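Local coordinates for alpha-1,3-glucanase (Paenibacillus glycanilyticus, PDB 6K0P), which probably hydrolyses alpha-1,3-glucan as a glycoside hydrolase family 87 enzyme, its catalytic domain binding the alpha-1,3-linked disaccharide nigerose, at residues 437-445 with 482-490. The protein carries 1 engineered substitution. Residues are numbered along the deposited sequence; the frame is centred on the assembly and turned at random. Where two conformers were deposited one is given.
Sequences ATLDRTGGD and VDINNPVYF
With chi1 of -70° in Asp-440 and -62° in Asn-485, both side chains leave the backbone with CG beside their own N; the matching torsions, on paired residues of two parallel strands, lay them next to each other, pointing the same way. The amide of Asn-485 thus meets the carboxylate of Asp-440 on its syn side, ND2 donating to OD1 over 2.9 Å, with the acceptor almost in the amide plane although the two flat groups are turned 48° apart. Each keeps a second partner: Asp-440 OD2 bonds Tyr-403, and Asn-485 OD1 continues the row to Asn-515. Thr-438 CG2 packs 3.7 Å from Asn-485 ND2, while its hydroxyl shares a water with Asp-483 OD2; Arg-13 NH1 hydrogen-bonds Thr-438 OG1 and salt-bridges Asp-483 OD2. On the opposite face Leu-439 CD1 approaches Ile-484 CG1 at 4.3 Å. Such stacking of like positions between successive coils is the hallmark of the parallel beta-helix, the fold of the pectate-lyase-like part of this catalytic domain: strands 437-440 and 482-485 run parallel, in register, and Leu-439 bonds Asp-483 through its N and Asn-485 through its O. Beyond them both chains turn with positive phi at Arg-441 and Asn-486; Arg-441 lays its CG 3.7 Å from Asn-486 ND2, bends at chi3 and salt-bridges Asp-406 through NE. A backbone bond joins the chains again, Val-488 N to Thr-442 O (2.9 Å). Further on, Tyr-489 OH gives a short 2.6 Å bond to Asp-445 OD1, also gripped by Asn-457 and Asn-461, while Val-488 CG1 sits over the centre of one ring face and Gly-444 O lies at the ring edge. A phenylalanine in place of Tyr-489 would probably keep the ring packing but leave Asp-445 OD1 without its hydroxyl donor.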
ATOM      1  N   ALA A 437      -5.834  -1.192  14.895  1.00 12.31           N
ATOM      2  CA  ALA A 437      -5.904  -1.367  13.454  1.00 12.91           C
ATOM      3  C   ALA A 437      -7.357  -1.470  13.029  1.00 13.44           C
ATOM      4  O   ALA A 437      -8.171  -2.081  13.722  1.00 15.83           O
ATOM      5  CB  ALA A 437      -5.143  -2.626  13.012  1.00 13.09           C
ATOM      6  N   THR A 438      -7.683  -0.854  11.901  1.00 12.21           N
ATOM      7  CA  THR A 438      -8.975  -1.055  11.261  1.00 11.03           C
ATOM      8  C   THR A 438      -8.711  -1.657   9.897  1.00 11.81           C
ATOM      9  O   THR A 438      -7.884  -1.135   9.145  1.00 10.68           O
ATOM     10  CB  THR A 438      -9.746   0.261  11.134  1.00 12.88           C
ATOM     11  OG1 THR A 438      -9.947   0.800  12.450  1.00 17.75           O
ATOM     12  CG2 THR A 438     -11.099   0.029  10.467  1.00 13.33           C
ATOM     13  N   LEU A 439      -9.377  -2.773   9.599  1.00 10.42           N
ATOM     14  CA  LEU A 439      -9.179  -3.498   8.346  1.00 10.19           C
ATOM     15  C   LEU A 439     -10.544  -3.656   7.692  1.00 11.15           C
ATOM     16  O   LEU A 439     -11.406  -4.374   8.214  1.00 11.49           O
ATOM     17  CB  LEU A 439      -8.537  -4.865   8.584  1.00 10.63           C
ATOM     18  CG  LEU A 439      -7.188  -4.847   9.307  1.00 11.40           C
ATOM     19  CD1 LEU A 439      -6.764  -6.269   9.656  1.00 11.49           C
ATOM     20  CD2 LEU A 439      -6.110  -4.163   8.472  1.00 11.97           C
ATOM     21  N   ASP A 440     -10.741  -2.986   6.553  1.00 10.64           N
ATOM     22  CA  ASP A 440     -12.030  -2.960   5.867  1.00 12.26           C
ATOM     23  C   ASP A 440     -11.926  -3.756   4.578  1.00  9.74           C
ATOM     24  O   ASP A 440     -11.098  -3.446   3.717  1.00 11.41           O
ATOM     25  CB  ASP A 440     -12.437  -1.527   5.523  1.00 12.10           C
ATOM     26  CG  ASP A 440     -12.810  -0.707   6.739  1.00 13.53           C
ATOM     27  OD1 ASP A 440     -12.970  -1.300   7.827  1.00 14.63           O
ATOM     28  OD2 ASP A 440     -12.949   0.532   6.597  1.00 13.46           O
ATOM     29  N   ARG A 441     -12.766  -4.776   4.438  1.00 10.53           N
ATOM     30  CA  ARG A 441     -12.852  -5.520   3.182  1.00 11.37           C
ATOM     31  C   ARG A 441     -11.491  -6.091   2.774  1.00 10.76           C
ATOM     32  O   ARG A 441     -11.046  -5.943   1.628  1.00 11.01           O
ATOM     33  CB  ARG A 441     -13.474  -4.672   2.063  1.00 11.74           C
ATOM     34  CG  ARG A 441     -14.893  -4.165   2.372  1.00 10.80           C
ATOM     35  CD  ARG A 441     -15.399  -3.118   1.350  1.00 12.38           C
ATOM     36  NE  ARG A 441     -14.442  -2.020   1.235  1.00 11.21           N
ATOM     37  CZ  ARG A 441     -14.392  -0.971   2.050  1.00 11.26           C
ATOM     38  NH1 ARG A 441     -15.273  -0.837   3.038  1.00 13.92           N
ATOM     39  NH2 ARG A 441     -13.449  -0.052   1.884  1.00 11.57           N
ATOM     40  N   THR A 442     -10.827  -6.752   3.723  1.00 10.77           N
ATOM     41  CA  THR A 442      -9.531  -7.380   3.482  1.00  9.74           C
ATOM     42  C   THR A 442      -9.642  -8.905   3.435  1.00  9.78           C
ATOM     43  O   THR A 442     -10.633  -9.501   3.873  1.00 11.08           O
ATOM     44  CB  THR A 442      -8.472  -6.935   4.501  1.00  9.40           C
ATOM     45  OG1 THR A 442      -8.841  -7.394   5.809  1.00 11.92           O
ATOM     46  CG2 THR A 442      -8.345  -5.411   4.501  1.00 10.66           C
ATOM     47  N   GLY A 443      -8.603  -9.528   2.891  1.00  9.77           N
ATOM     48  CA  GLY A 443      -8.637 -10.927   2.495  1.00 10.65           C
ATOM     49  C   GLY A 443      -8.742 -11.069   0.983  1.00 12.94           C
ATOM     50  O   GLY A 443      -8.779 -10.090   0.236  1.00 11.44           O
ATOM     51  N   GLY A 444      -8.805 -12.318   0.540  1.00 11.44           N
ATOM     52  CA  GLY A 444      -8.882 -12.597  -0.879  1.00 11.78           C
ATOM     53  C   GLY A 444      -8.476 -14.028  -1.177  1.00 11.93           C
ATOM     54  O   GLY A 444      -8.288 -14.846  -0.273  1.00 12.43           O
ATOM     55  N   ASP A 445      -8.375 -14.315  -2.476  1.00 11.31           N
ATOM     56  CA  ASP A 445      -8.041 -15.638  -2.997  1.00 11.32           C
ATOM     57  C   ASP A 445      -6.619 -15.650  -3.545  1.00 12.41           C
ATOM     58  O   ASP A 445      -6.215 -14.730  -4.264  1.00 13.38           O
ATOM     59  CB  ASP A 445      -8.943 -15.996  -4.185  1.00 11.21           C
ATOM     60  CG  ASP A 445     -10.391 -16.165  -3.808  1.00 14.69           C
ATOM     61  OD1 ASP A 445     -10.679 -16.699  -2.723  1.00 13.80           O
ATOM     62  OD2 ASP A 445     -11.253 -15.771  -4.617  1.00 15.78           O
ATOM     63  N   VAL A 482      -8.336  -4.069  17.467  1.00 12.82           N
ATOM     64  CA  VAL A 482      -8.507  -4.208  16.025  1.00 13.63           C
ATOM     65  C   VAL A 482      -9.988  -4.279  15.694  1.00 14.46           C
ATOM     66  O   VAL A 482     -10.735  -5.044  16.313  1.00 14.13           O
ATOM     67  CB  VAL A 482      -7.780  -5.449  15.480  1.00 13.77           C
ATOM     68  CG1 VAL A 482      -8.005  -5.560  13.959  1.00 13.15           C
ATOM     69  CG2 VAL A 482      -6.305  -5.379  15.782  1.00 15.25           C
ATOM     70  N   ASP A 483     -10.402  -3.509  14.699  1.00 12.42           N
ATOM     71  CA  ASP A 483     -11.739  -3.613  14.137  1.00 12.62           C
ATOM     72  C   ASP A 483     -11.620  -4.157  12.721  1.00 13.03           C
ATOM     73  O   ASP A 483     -10.926  -3.569  11.881  1.00 13.28           O
ATOM     74  CB  ASP A 483     -12.437  -2.259  14.145  1.00 14.06           C
ATOM     75  CG  ASP A 483     -12.704  -1.774  15.544  1.00 20.83           C
ATOM     76  OD1 ASP A 483     -13.285  -2.549  16.324  1.00 20.52           O
ATOM     77  OD2 ASP A 483     -12.299  -0.644  15.881  1.00 25.78           O
ATOM     78  N   ILE A 484     -12.293  -5.272  12.462  1.00 11.42           N
ATOM     79  CA  ILE A 484     -12.256  -5.944  11.167  1.00 11.39           C
ATOM     80  C   ILE A 484     -13.664  -5.866  10.597  1.00 12.78           C
ATOM     81  O   ILE A 484     -14.596  -6.501  11.118  1.00 12.24           O
ATOM     82  CB  ILE A 484     -11.776  -7.395  11.291  1.00 10.98           C
ATOM     83  CG1 ILE A 484     -10.308  -7.414  11.730  1.00 13.25           C
ATOM     84  CG2 ILE A 484     -11.957  -8.132   9.976  1.00 12.62           C
ATOM     85  CD1 ILE A 484      -9.802  -8.781  12.175  1.00 12.21           C
ATOM     86  N   ASN A 485     -13.835  -5.072   9.549  1.00 12.39           N
ATOM     87  CA  ASN A 485     -15.155  -4.790   9.001  1.00 13.12           C
ATOM     88  C   ASN A 485     -15.292  -5.450   7.642  1.00 13.14           C
ATOM     89  O   ASN A 485     -14.466  -5.213   6.754  1.00 13.39           O
ATOM     90  CB  ASN A 485     -15.361  -3.283   8.872  1.00 13.07           C
ATOM     91  CG  ASN A 485     -15.301  -2.587  10.205  1.00 17.40           C
ATOM     92  OD1 ASN A 485     -16.008  -2.962  11.144  1.00 17.67           O
ATOM     93  ND2 ASN A 485     -14.442  -1.581  10.309  1.00 14.64           N
ATOM     94  N   ASN A 486     -16.333  -6.267   7.486  1.00 12.38           N
ATOM     95  CA  ASN A 486     -16.679  -6.879   6.212  0.60 12.63           C
ATOM     96  C   ASN A 486     -15.483  -7.553   5.534  1.00 12.59           C
ATOM     97  O   ASN A 486     -15.221  -7.318   4.349  1.00 12.76           O
ATOM     98  CB  ASN A 486     -17.301  -5.832   5.294  0.60 12.20           C
ATOM     99  CG  ASN A 486     -17.973  -6.430   4.069  0.60 16.62           C
ATOM    100  OD1 ASN A 486     -18.294  -7.619   4.032  0.60 18.88           O
ATOM    101  ND2 ASN A 486     -18.185  -5.598   3.052  0.60 20.32           N
ATOM    102  N   PRO A 487     -14.729  -8.389   6.251  1.00 12.37           N
ATOM    103  CA  PRO A 487     -13.643  -9.116   5.586  1.00 11.62           C
ATOM    104  C   PRO A 487     -14.233 -10.020   4.518  1.00 11.75           C
ATOM    105  O   PRO A 487     -15.372 -10.480   4.639  1.00 13.07           O
ATOM    106  CB  PRO A 487     -13.022  -9.938   6.716  1.00 12.17           C
ATOM    107  CG  PRO A 487     -14.166 -10.204   7.646  1.00 11.95           C
ATOM    108  CD  PRO A 487     -15.011  -8.943   7.592  1.00 13.45           C
ATOM    109  N   VAL A 488     -13.444 -10.276   3.468  1.00 11.44           N
ATOM    110  CA  VAL A 488     -13.936 -11.078   2.347  1.00 11.55           C
ATOM    111  C   VAL A 488     -14.472 -12.420   2.835  1.00 14.27           C
ATOM    112  O   VAL A 488     -15.554 -12.862   2.424  1.00 14.42           O
ATOM    113  CB  VAL A 488     -12.844 -11.243   1.273  1.00 11.73           C
ATOM    114  CG1 VAL A 488     -13.358 -12.095   0.104  1.00 13.47           C
ATOM    115  CG2 VAL A 488     -12.399  -9.874   0.778  1.00 12.15           C
ATOM    116  N   TYR A 489     -13.735 -13.075   3.739  1.00 12.08           N
ATOM    117  CA  TYR A 489     -14.074 -14.416   4.201  1.00 12.51           C
ATOM    118  C   TYR A 489     -14.100 -14.540   5.721  1.00 11.91           C
ATOM    119  O   TYR A 489     -15.092 -15.023   6.284  1.00 13.12           O
ATOM    120  CB  TYR A 489     -13.058 -15.417   3.656  1.00 12.65           C
ATOM    121  CG  TYR A 489     -13.073 -15.579   2.155  1.00 13.98           C
ATOM    122  CD1 TYR A 489     -14.235 -15.943   1.487  1.00 13.17           C
ATOM    123  CD2 TYR A 489     -11.914 -15.397   1.406  1.00 11.54           C
ATOM    124  CE1 TYR A 489     -14.244 -16.110   0.110  1.00 14.23           C
ATOM    125  CE2 TYR A 489     -11.911 -15.561   0.036  1.00 12.94           C
ATOM    126  CZ  TYR A 489     -13.081 -15.921  -0.606  1.00 15.73           C
ATOM    127  OH  TYR A 489     -13.085 -16.091  -1.969  1.00 13.91           O
ATOM    128  N   PHE A 490     -13.015 -14.143   6.393  1.00 12.49           N
ATOM    129  CA  PHE A 490     -12.830 -14.430   7.815  1.00 12.35           C
ATOM    130  C   PHE A 490     -12.158 -13.252   8.501  1.00 13.31           C
ATOM    131  O   PHE A 490     -11.439 -12.479   7.874  1.00 12.49           O
ATOM    132  CB  PHE A 490     -11.948 -15.677   8.088  1.00 11.84           C
ATOM    133  CG  PHE A 490     -12.003 -16.731   7.011  1.00 11.12           C
ATOM    134  CD1 PHE A 490     -13.106 -17.568   6.888  1.00 12.01           C
ATOM    135  CD2 PHE A 490     -10.936 -16.905   6.141  1.00 12.72           C
ATOM    136  CE1 PHE A 490     -13.149 -18.541   5.896  1.00 11.65           C
ATOM    137  CE2 PHE A 490     -10.971 -17.880   5.147  1.00 11.67           C
ATOM    138  CZ  PHE A 490     -12.081 -18.702   5.029  1.00 12.31           C
TER
HETATM  139  O   HOH W   1     -12.469   1.258  13.818  1.00 35.71           O
HETATM  140  O   HOH W   2     -17.729  -2.536   3.731  1.00 20.84           O
HETATM  141  O   HOH W   3     -11.110 -12.326   4.564  1.00 12.11           O